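Local atomic coordinates of cellulose hydrolase (Bacillus licheniformis, PDB entry 4YZT), a protein that hydrolyses internal beta-1,4-glucosidic bonds of cellulose as a three-module family 5 endoglucanase, here holding cellotetraose in the cleft of its catalytic barrel. Residues G270-L275 / D288-L293; P301-N306 / P321-I326; N128-T133 / A168-L173. All coordinates share one frame; numbering follows the deposited sequence.

All three contacts belong to the (beta/alpha)8 barrel of this glycoside hydrolase. Along the chain contact 3 closes first, then contact 1, then contact 2. Contact 3 joins helices 130-147 and 168-184 on the outer surface; its centre is about 31 Å from that of contact 1 and 35 Å from that of contact 2. Contacts 1 and 2 are neighbours, their centres 8 Å apart: each packs a helix (280-296 or 321-330) against one of the adjacent parallel strands 267-272 and 299-303. At and just beyond the ends of these strands, side chains on the cleft side bind sugar, and both contacts touch the glucose of chain B, so substrate recognition and barrel-wall packing share this part of the barrel.

Contact 1 (G270-L275 / D288-L293); sequences GEYGTL and DTFVRL. With BGC (beta-D-glucopyranose), chain B.
Y272 meets F290 and V291 through apolar packing. Its CB and CG both lie against the ring of F290, with CB 3.6 Å from F290 CE2. The two rings lean obliquely on each other, centroids 5.2 Å apart and planes at 37°. Farther along the tyrosine, CE1 and CZ rest on the CG2 methyl of V291, and the hydroxyl ends beside the same methyl, V291 CG2 to Y272 OH being 3.4 Å. With CG of F290 anti to its own backbone N (chi1 -176°), the phenyl reaches out from the helix to the tyrosine.

The polar interactions lie away from this packing, within the helix or toward the sugar. The glucose of chain B gives a 2.7 Å hydrogen bond from its O2 to E271 OE2, an oxygen that R72 also holds in a salt bridge. On the helix, R292 NE is 2.9 Å from D288 OD2 in a salt bridge one turn apart.

This is the strand-to-helix packing of a beta-alpha-beta unit of the TIM barrel: helix 280-296 leads from strand 267-272 to strand 299-303. Y272 also stacks on W303 of that next strand and touches V327 of helix 321-330, while F290 leans on M249 of helix 243-261.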
loop_
_atom_site.group_PDB
_atom_site.type_symbol
_atom_site.label_atom_id
_atom_site.label_comp_id
_atom_site.label_asym_id
_atom_site.label_seq_id
_atom_site.Cartn_x
_atom_site.Cartn_y
_atom_site.Cartn_z
ATOM N N GLY A 270 -11.237 -1.261 -3.147
ATOM C CA GLY A 270 -11.208 -0.381 -1.983
ATOM C C GLY A 270 -9.830 -0.176 -1.384
ATOM O O GLY A 270 -9.573 0.851 -0.738
ATOM N N GLU A 271 -8.951 -1.162 -1.576
ATOM C CA GLU A 271 -7.560 -1.058 -1.129
ATOM C C GLU A 271 -6.620 -1.810 -2.060
ATOM O O GLU A 271 -6.910 -2.946 -2.460
ATOM C CB GLU A 271 -7.374 -1.618 0.299
ATOM C CG GLU A 271 -8.214 -0.952 1.400
ATOM C CD GLU A 271 -7.969 -1.557 2.765
ATOM O OE1 GLU A 271 -6.891 -2.184 2.948
ATOM O OE2 GLU A 271 -8.837 -1.411 3.665
ATOM N N TYR A 272 -5.485 -1.188 -2.365
ATOM C CA TYR A 272 -4.352 -1.824 -3.030
ATOM C C TYR A 272 -3.101 -1.042 -2.645
ATOM O O TYR A 272 -3.190 0.099 -2.162
ATOM C CB TYR A 272 -4.506 -1.844 -4.565
ATOM C CG TYR A 272 -4.195 -0.501 -5.168
ATOM C CD1 TYR A 272 -2.913 -0.199 -5.641
ATOM C CD2 TYR A 272 -5.165 0.492 -5.218
ATOM C CE1 TYR A 272 -2.615 1.060 -6.158
ATOM C CE2 TYR A 272 -4.883 1.749 -5.746
ATOM C CZ TYR A 272 -3.603 2.029 -6.198
ATOM O OH TYR A 272 -3.328 3.279 -6.700
ATOM N N GLY A 273 -1.936 -1.637 -2.890
ATOM C CA GLY A 273 -0.691 -0.914 -2.729
ATOM C C GLY A 273 0.368 -1.733 -2.025
ATOM O O GLY A 273 0.096 -2.820 -1.514
ATOM N N THR A 274 1.593 -1.217 -1.989
ATOM C CA THR A 274 2.644 -1.938 -1.288
ATOM C C THR A 274 2.567 -1.604 0.191
ATOM O O THR A 274 1.987 -0.585 0.586
ATOM C CB THR A 274 4.060 -1.631 -1.856
ATOM O OG1 THR A 274 4.264 -0.214 -1.956
ATOM C CG2 THR A 274 4.201 -2.249 -3.237
ATOM N N LEU A 275 3.134 -2.493 0.997
ATOM C CA LEU A 275 3.022 -2.451 2.446
ATOM C C LEU A 275 4.404 -2.641 3.049
ATOM O O LEU A 275 4.593 -3.470 3.941
ATOM C CB LEU A 275 2.065 -3.542 2.957
ATOM C CG LEU A 275 0.621 -3.557 2.421
ATOM C CD1 LEU A 275 -0.148 -4.756 2.995
ATOM C CD2 LEU A 275 -0.102 -2.240 2.720
ATOM N N ASP A 288 2.192 1.107 -11.499
ATOM C CA ASP A 288 1.766 1.453 -12.850
ATOM C C ASP A 288 0.993 0.312 -13.499
ATOM O O ASP A 288 -0.031 0.532 -14.142
ATOM C CB ASP A 288 2.957 1.818 -13.740
ATOM C CG ASP A 288 2.528 2.142 -15.157
ATOM O OD1 ASP A 288 1.970 3.242 -15.384
ATOM O OD2 ASP A 288 2.726 1.289 -16.048
ATOM N N THR A 289 1.486 -0.908 -13.314
ATOM C CA THR A 289 0.866 -2.066 -13.943
ATOM C C THR A 289 -0.514 -2.310 -13.357
ATOM O O THR A 289 -1.484 -2.473 -14.106
ATOM C CB THR A 289 1.724 -3.337 -13.774
ATOM O OG1 THR A 289 3.022 -3.112 -14.342
ATOM C CG2 THR A 289 1.075 -4.528 -14.467
ATOM N N PHE A 290 -0.612 -2.329 -12.027
ATOM C CA PHE A 290 -1.909 -2.582 -11.415
ATOM C C PHE A 290 -2.924 -1.478 -11.699
ATOM O O PHE A 290 -4.076 -1.766 -12.023
ATOM C CB PHE A 290 -1.811 -2.771 -9.903
ATOM C CG PHE A 290 -3.129 -3.121 -9.290
ATOM C CD1 PHE A 290 -3.662 -4.391 -9.465
ATOM C CD2 PHE A 290 -3.865 -2.173 -8.586
ATOM C CE1 PHE A 290 -4.897 -4.718 -8.942
ATOM C CE2 PHE A 290 -5.101 -2.495 -8.051
ATOM C CZ PHE A 290 -5.616 -3.764 -8.228
ATOM N N VAL A 291 -2.522 -0.221 -11.574
ATOM C CA VAL A 291 -3.499 0.846 -11.771
ATOM C C VAL A 291 -3.959 0.892 -13.234
ATOM O O VAL A 291 -5.142 1.123 -13.501
ATOM C CB VAL A 291 -2.942 2.213 -11.322
ATOM C CG1 VAL A 291 -3.964 3.342 -11.612
ATOM C CG2 VAL A 291 -2.632 2.158 -9.840
ATOM N N ARG A 292 -3.044 0.653 -14.174
ATOM C CA ARG A 292 -3.432 0.620 -15.586
ATOM C C ARG A 292 -4.391 -0.534 -15.861
ATOM O O ARG A 292 -5.307 -0.395 -16.655
ATOM C CB ARG A 292 -2.208 0.523 -16.513
ATOM C CG ARG A 292 -1.411 1.827 -16.603
ATOM C CD ARG A 292 -0.611 1.959 -17.896
ATOM N NE ARG A 292 0.586 1.119 -17.939
ATOM C CZ ARG A 292 0.648 -0.072 -18.529
ATOM N NH1 ARG A 292 -0.426 -0.579 -19.120
ATOM N NH2 ARG A 292 1.785 -0.763 -18.522
ATOM N N LEU A 293 -4.188 -1.673 -15.206
ATOM C CA LEU A 293 -5.095 -2.803 -15.389
ATOM C C LEU A 293 -6.482 -2.507 -14.804
ATOM O O LEU A 293 -7.501 -2.811 -15.432
ATOM C CB LEU A 293 -4.516 -4.075 -14.771
ATOM C CG LEU A 293 -3.373 -4.730 -15.545
ATOM C CD1 LEU A 293 -2.686 -5.823 -14.692
ATOM C CD2 LEU A 293 -3.911 -5.312 -16.854
HETATM C C2 BGC B . -7.453 -3.718 6.020
HETATM C C3 BGC B . -6.548 -2.608 6.425
HETATM C C4 BGC B . -5.182 -3.079 6.657
HETATM C C5 BGC B . -4.673 -3.760 5.387
HETATM C C6 BGC B . -3.241 -4.223 5.414
HETATM C C1 BGC B . -6.789 -4.319 4.811
HETATM O O1 BGC B . -7.588 -5.127 4.000
HETATM O O2 BGC B . -8.765 -3.228 5.599
HETATM O O3 BGC B . -7.073 -1.849 7.604
HETATM O O4 BGC B . -4.347 -1.925 7.032
HETATM O O5 BGC B . -5.525 -4.926 5.152
HETATM O O6 BGC B . -3.154 -5.272 6.366
#

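Contact 2 (P301-N306 / P321-I326). With BGC (beta-D-glucopyranose), chain C; BGC (beta-D-glucopyranose), chain B.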
loop_
_atom_site.group_PDB
_atom_site.type_symbol
_atom_site.label_atom_id
_atom_site.label_comp_id
_atom_site.label_asym_id
_atom_site.label_seq_id
_atom_site.Cartn_x
_atom_site.Cartn_y
_atom_site.Cartn_z
ATOM N N PRO A 301 -9.519 2.281 -8.583
ATOM C CA PRO A 301 -8.479 1.871 -7.637
ATOM C C PRO A 301 -8.301 2.874 -6.501
ATOM O O PRO A 301 -8.016 4.058 -6.750
ATOM C CB PRO A 301 -7.222 1.797 -8.516
ATOM C CG PRO A 301 -7.460 2.824 -9.600
ATOM C CD PRO A 301 -8.968 2.977 -9.761
ATOM N N MET A 302 -8.463 2.406 -5.266
ATOM C CA MET A 302 -8.258 3.280 -4.109
ATOM C C MET A 302 -7.023 2.832 -3.317
ATOM O O MET A 302 -6.965 1.712 -2.812
ATOM C CB MET A 302 -9.516 3.301 -3.226
ATOM C CG MET A 302 -10.796 3.647 -4.022
ATOM S SD MET A 302 -12.211 4.199 -3.041
ATOM C CE MET A 302 -11.701 5.871 -2.631
ATOM N N TRP A 303 -6.040 3.729 -3.214
ATOM C CA TRP A 303 -4.695 3.408 -2.690
ATOM C C TRP A 303 -4.681 3.323 -1.165
ATOM O O TRP A 303 -5.158 4.246 -0.493
ATOM C CB TRP A 303 -3.722 4.500 -3.166
ATOM C CG TRP A 303 -2.254 4.200 -3.237
ATOM C CD1 TRP A 303 -1.630 2.987 -3.129
ATOM C CD2 TRP A 303 -1.219 5.166 -3.471
ATOM N NE1 TRP A 303 -0.256 3.151 -3.270
ATOM C CE2 TRP A 303 0.010 4.477 -3.490
ATOM C CE3 TRP A 303 -1.219 6.548 -3.665
ATOM C CZ2 TRP A 303 1.230 5.130 -3.689
ATOM C CZ3 TRP A 303 -0.005 7.194 -3.867
ATOM C CH2 TRP A 303 1.199 6.484 -3.863
ATOM N N TRP A 304 -4.144 2.238 -0.617
ATOM C CA TRP A 304 -4.036 2.142 0.846
ATOM C C TRP A 304 -2.813 2.878 1.347
ATOM O O TRP A 304 -1.671 2.560 0.986
ATOM C CB TRP A 304 -3.997 0.688 1.335
ATOM C CG TRP A 304 -3.910 0.619 2.850
ATOM C CD1 TRP A 304 -2.835 0.238 3.604
ATOM C CD2 TRP A 304 -4.948 0.974 3.783
ATOM N NE1 TRP A 304 -3.139 0.342 4.952
ATOM C CE2 TRP A 304 -4.431 0.785 5.084
ATOM C CE3 TRP A 304 -6.265 1.432 3.640
ATOM C CZ2 TRP A 304 -5.187 1.030 6.235
ATOM C CZ3 TRP A 304 -7.013 1.675 4.781
ATOM C CH2 TRP A 304 -6.470 1.475 6.063
ATOM N N ASP A 305 -3.069 3.861 2.201
ATOM C CA ASP A 305 -2.016 4.655 2.806
ATOM C C ASP A 305 -2.273 4.711 4.315
ATOM O O ASP A 305 -3.212 5.376 4.771
ATOM C CB ASP A 305 -1.995 6.048 2.171
ATOM C CG ASP A 305 -0.827 6.897 2.640
ATOM O OD1 ASP A 305 -0.116 6.481 3.581
ATOM O OD2 ASP A 305 -0.618 7.989 2.064
ATOM N N ASN A 306 -1.467 3.999 5.095
ATOM C CA ASN A 306 -1.680 4.008 6.537
ATOM C C ASN A 306 -1.013 5.188 7.257
ATOM O O ASN A 306 -1.041 5.262 8.482
ATOM C CB ASN A 306 -1.214 2.686 7.168
ATOM C CG ASN A 306 0.304 2.491 7.122
ATOM O OD1 ASN A 306 1.056 3.349 6.653
ATOM N ND2 ASN A 306 0.756 1.346 7.636
ATOM N N PRO A 321 7.659 10.579 -4.354
ATOM C CA PRO A 321 6.803 11.419 -5.190
ATOM C C PRO A 321 6.540 10.797 -6.555
ATOM O O PRO A 321 5.497 11.057 -7.154
ATOM C CB PRO A 321 7.614 12.704 -5.342
ATOM C CG PRO A 321 8.565 12.684 -4.212
ATOM C CD PRO A 321 8.905 11.272 -3.975
ATOM N N VAL A 322 7.493 10.013 -7.045
ATOM C CA VAL A 322 7.353 9.389 -8.356
ATOM C C VAL A 322 6.224 8.361 -8.357
ATOM O O VAL A 322 5.390 8.360 -9.269
ATOM C CB VAL A 322 8.664 8.717 -8.805
ATOM C CG1 VAL A 322 8.438 7.862 -10.047
ATOM C CG2 VAL A 322 9.743 9.776 -9.035
ATOM N N VAL A 323 6.181 7.492 -7.347
ATOM C CA VAL A 323 5.136 6.474 -7.335
ATOM C C VAL A 323 3.759 7.161 -7.215
ATOM O O VAL A 323 2.788 6.715 -7.837
ATOM C CB VAL A 323 5.349 5.424 -6.219
ATOM C CG1 VAL A 323 4.943 5.970 -4.839
ATOM C CG2 VAL A 323 4.573 4.163 -6.532
ATOM N N LYS A 324 3.684 8.255 -6.461
ATOM C CA LYS A 324 2.451 9.033 -6.377
ATOM C C LYS A 324 2.036 9.574 -7.747
ATOM O O LYS A 324 0.870 9.482 -8.136
ATOM C CB LYS A 324 2.597 10.206 -5.396
ATOM C CG LYS A 324 1.324 11.081 -5.272
ATOM C CD LYS A 324 1.392 12.369 -6.096
ATOM C CE LYS A 324 2.365 13.365 -5.505
ATOM N NZ LYS A 324 2.303 14.695 -6.193
ATOM N N GLU A 325 2.989 10.145 -8.475
ATOM C CA GLU A 325 2.672 10.703 -9.782
ATOM C C GLU A 325 2.251 9.603 -10.755
ATOM O O GLU A 325 1.372 9.818 -11.596
ATOM C CB GLU A 325 3.856 11.491 -10.356
ATOM C CG GLU A 325 4.293 12.706 -9.532
ATOM C CD GLU A 325 3.221 13.781 -9.364
ATOM O OE1 GLU A 325 2.165 13.727 -10.035
ATOM O OE2 GLU A 325 3.459 14.710 -8.559
ATOM N N ILE A 326 2.865 8.429 -10.629
ATOM C CA ILE A 326 2.483 7.282 -11.432
ATOM C C ILE A 326 1.012 6.928 -11.191
ATOM O O ILE A 326 0.268 6.703 -12.140
ATOM C CB ILE A 326 3.386 6.069 -11.139
ATOM C CG1 ILE A 326 4.713 6.234 -11.881
ATOM C CG2 ILE A 326 2.719 4.771 -11.564
ATOM C CD1 ILE A 326 5.790 5.236 -11.463
HETATM C C2 BGC C . -2.550 -1.118 8.380
HETATM C C3 BGC C . -1.725 -1.385 9.599
HETATM C C4 BGC C . -2.607 -1.591 10.791
HETATM C C5 BGC C . -3.608 -2.702 10.534
HETATM C C6 BGC C . -4.520 -2.853 11.724
HETATM C C1 BGC C . -3.542 -2.230 8.153
HETATM O O2 BGC C . -1.724 -0.964 7.204
HETATM O O3 BGC C . -0.792 -0.277 9.793
HETATM O O4 BGC C . -1.852 -1.961 12.011
HETATM O O5 BGC C . -4.421 -2.440 9.329
HETATM O O6 BGC C . -5.324 -4.022 11.581
HETATM C C2 BGC B . -7.453 -3.718 6.020
HETATM C C3 BGC B . -6.548 -2.608 6.425
HETATM C C4 BGC B . -5.182 -3.079 6.657
HETATM C C5 BGC B . -4.673 -3.760 5.387
HETATM C C6 BGC B . -3.241 -4.223 5.414
HETATM C C1 BGC B . -6.789 -4.319 4.811
HETATM O O1 BGC B . -7.588 -5.127 4.000
HETATM O O2 BGC B . -8.765 -3.228 5.599
HETATM O O3 BGC B . -7.073 -1.849 7.604
HETATM O O4 BGC B . -4.347 -1.925 7.032
HETATM O O5 BGC B . -5.525 -4.926 5.152
HETATM O O6 BGC B . -3.154 -5.272 6.366
#
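W303 reaches helix 321-330 with the far end of its indole. From CB, with CG anti to the backbone N (chi1 -157°), the side chain leads outward from the strand. The pyrrole side carries NE1, which finds its hydrogen-bond partner outside these two segments. On the benzo ring, CZ2 lies 4.0 Å from V323 CG1 and CZ3 is as near to the backbone CA of K324. CH2, at the tip, touches both: V323 CG1 at 3.9 Å, in the plane of the ring at its edge, and K324 CA at 3.8 Å, approached obliquely. In the (beta/alpha)8 barrel this is the packing of the eighth strand, 299-303, against the helix that follows it; H287 of helix 280-296 meets the same indole, ring planes at about 75°. The lysine chain leads away to a salt bridge, K324 NZ to E325 OE2. W304, the next residue, turns into the glycan pocket, one face against C3 of the chain B glucose. Its NE1 gives a hydrogen bond to O2 of the chain C glucose, 3.0 Å long with an N-H...O angle of 157°. N306 ND2 bonds O3 of that sugar at 3.1 Å, with a weaker bond to its O2.

Contact 3 (N128-T133 / A168-L173); sequences NSQQET and AYQMNL
Q130 and Q170 are brought together by two extended chains with different first torsions: CG of Q130 lies anti to the backbone N (chi1 175°), whereas CG of Q170 lies anti to the carbonyl carbon. Their amides meet through one hydrogen bond, Q170 NE2 to Q130 OE1, 3.0 Å long and nearly straight at 163°. The donor lies in the carbonyl plane on a lone pair of OE1, and the acceptor is close to the amide plane of Q170, although the two amides are turned 37° from each other. Two adjoining outer helices of the TIM barrel, 130-147 and 168-184, are thereby joined near their N-terminal ends, at the protein surface. Q170 OE1 is also hydrogen-bonded to S167 N, and Q170 NE2 to M126 O, which helps to fix the amide. NE2 of the Q130 amide lies against the leucine, 3.3 Å from L173 CD2. Replacing Q130 by an alanine takes away the acceptor and the amide beside L173, and would probably leave Q170 NE2 without its bond to the neighbouring helix. In the first turn of helix 130-147, the carbonyl O of S129 accepts from both T133 N and T133 OG1, the hydroxyl at 2.8 Å and above the carbonyl plane.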
loop_
_atom_site.group_PDB
_atom_site.type_symbol
_atom_site.label_atom_id
_atom_site.label_comp_id
_atom_site.label_asym_id
_atom_site.label_seq_id
_atom_site.Cartn_x
_atom_site.Cartn_y
_atom_site.Cartn_z
ATOM N N ASN A 128 -21.637 -17.214 15.609
ATOM C CA ASN A 128 -22.051 -17.780 16.888
ATOM C C ASN A 128 -23.317 -17.133 17.467
ATOM O O ASN A 128 -24.080 -17.770 18.214
ATOM C CB ASN A 128 -20.901 -17.640 17.886
ATOM C CG ASN A 128 -21.177 -18.342 19.187
ATOM O OD1 ASN A 128 -21.624 -17.732 20.160
ATOM N ND2 ASN A 128 -20.914 -19.636 19.217
ATOM N N SER A 129 -23.538 -15.869 17.127
ATOM C CA SER A 129 -24.614 -15.093 17.730
ATOM C C SER A 129 -25.274 -14.165 16.725
ATOM O O SER A 129 -25.273 -12.941 16.900
ATOM C CB SER A 129 -24.085 -14.273 18.904
ATOM O OG SER A 129 -23.415 -15.105 19.837
ATOM N N GLN A 130 -25.850 -14.740 15.677
ATOM C CA GLN A 130 -26.358 -13.909 14.588
ATOM C C GLN A 130 -27.463 -12.972 15.018
ATOM O O GLN A 130 -27.443 -11.793 14.686
ATOM C CB GLN A 130 -26.871 -14.756 13.430
ATOM C CG GLN A 130 -27.513 -13.878 12.348
ATOM C CD GLN A 130 -28.129 -14.668 11.217
ATOM O OE1 GLN A 130 -27.491 -15.551 10.641
ATOM N NE2 GLN A 130 -29.377 -14.338 10.878
ATOM N N GLN A 131 -28.453 -13.490 15.730
ATOM C CA GLN A 131 -29.628 -12.681 15.997
ATOM C C GLN A 131 -29.256 -11.396 16.785
ATOM O O GLN A 131 -29.728 -10.311 16.448
ATOM C CB GLN A 131 -30.688 -13.532 16.707
ATOM C CG GLN A 131 -32.072 -12.905 16.764
ATOM C CD GLN A 131 -32.150 -11.894 17.873
ATOM O OE1 GLN A 131 -31.515 -12.067 18.920
ATOM N NE2 GLN A 131 -32.907 -10.825 17.657
ATOM N N GLU A 132 -28.363 -11.502 17.769
ATOM C CA GLU A 132 -27.904 -10.321 18.509
ATOM C C GLU A 132 -26.995 -9.391 17.697
ATOM O O GLU A 132 -27.109 -8.159 17.783
ATOM C CB GLU A 132 -27.165 -10.740 19.775
ATOM C CG GLU A 132 -28.053 -10.817 20.996
ATOM C CD GLU A 132 -27.840 -12.100 21.755
ATOM O OE1 GLU A 132 -27.166 -12.991 21.197
ATOM O OE2 GLU A 132 -28.367 -12.238 22.881
ATOM N N THR A 133 -26.071 -9.976 16.943
ATOM C CA THR A 133 -25.064 -9.192 16.223
ATOM C C THR A 133 -25.680 -8.412 15.066
ATOM O O THR A 133 -25.388 -7.224 14.864
ATOM C CB THR A 133 -23.934 -10.102 15.683
ATOM O OG1 THR A 133 -23.388 -10.867 16.763
ATOM C CG2 THR A 133 -22.827 -9.261 15.035
ATOM N N ALA A 168 -21.071 -17.609 3.925
ATOM C CA ALA A 168 -21.346 -16.833 2.724
ATOM C C ALA A 168 -22.815 -16.440 2.690
ATOM O O ALA A 168 -23.176 -15.364 2.215
ATOM C CB ALA A 168 -20.972 -17.623 1.479
ATOM N N TYR A 169 -23.660 -17.318 3.211
ATOM C CA TYR A 169 -25.091 -17.058 3.294
ATOM C C TYR A 169 -25.377 -15.886 4.221
ATOM O O TYR A 169 -26.202 -15.020 3.918
ATOM C CB TYR A 169 -25.831 -18.300 3.787
ATOM C CG TYR A 169 -27.311 -18.105 3.868
ATOM C CD1 TYR A 169 -28.121 -18.433 2.789
ATOM C CD2 TYR A 169 -27.913 -17.604 5.018
ATOM C CE1 TYR A 169 -29.482 -18.261 2.842
ATOM C CE2 TYR A 169 -29.283 -17.425 5.080
ATOM C CZ TYR A 169 -30.061 -17.755 3.985
ATOM O OH TYR A 169 -31.435 -17.605 4.009
ATOM N N GLN A 170 -24.701 -15.880 5.368
ATOM C CA GLN A 170 -24.865 -14.808 6.339
ATOM C C GLN A 170 -24.372 -13.472 5.796
ATOM O O GLN A 170 -24.958 -12.421 6.059
ATOM C CB GLN A 170 -24.113 -15.152 7.620
ATOM C CG GLN A 170 -24.766 -16.234 8.455
ATOM C CD GLN A 170 -23.987 -16.476 9.728
ATOM O OE1 GLN A 170 -22.847 -16.938 9.685
ATOM N NE2 GLN A 170 -24.586 -16.132 10.870
ATOM N N MET A 171 -23.281 -13.528 5.044
ATOM C CA MET A 171 -22.751 -12.351 4.378
ATOM C C MET A 171 -23.784 -11.762 3.425
ATOM O O MET A 171 -24.025 -10.556 3.406
ATOM C CB MET A 171 -21.484 -12.697 3.605
ATOM C CG MET A 171 -20.973 -11.535 2.776
ATOM S SD MET A 171 -19.965 -10.393 3.744
ATOM C CE MET A 171 -20.920 -8.895 3.673
ATOM N N ASN A 172 -24.390 -12.624 2.623
ATOM C CA ASN A 172 -25.392 -12.156 1.683
ATOM C C ASN A 172 -26.634 -11.616 2.401
ATOM O O ASN A 172 -27.214 -10.613 1.974
ATOM C CB ASN A 172 -25.745 -13.269 0.696
ATOM C CG ASN A 172 -24.617 -13.532 -0.308
ATOM O OD1 ASN A 172 -23.894 -12.610 -0.722
ATOM N ND2 ASN A 172 -24.459 -14.791 -0.698
ATOM N N LEU A 173 -27.012 -12.251 3.511
ATOM C CA LEU A 173 -28.095 -11.746 4.350
ATOM C C LEU A 173 -27.741 -10.380 4.919
ATOM O O LEU A 173 -28.575 -9.477 4.951
ATOM C CB LEU A 173 -28.407 -12.716 5.503
ATOM C CG LEU A 173 -29.386 -12.212 6.577
ATOM C CD1 LEU A 173 -30.749 -11.945 5.970
ATOM C CD2 LEU A 173 -29.518 -13.193 7.748
#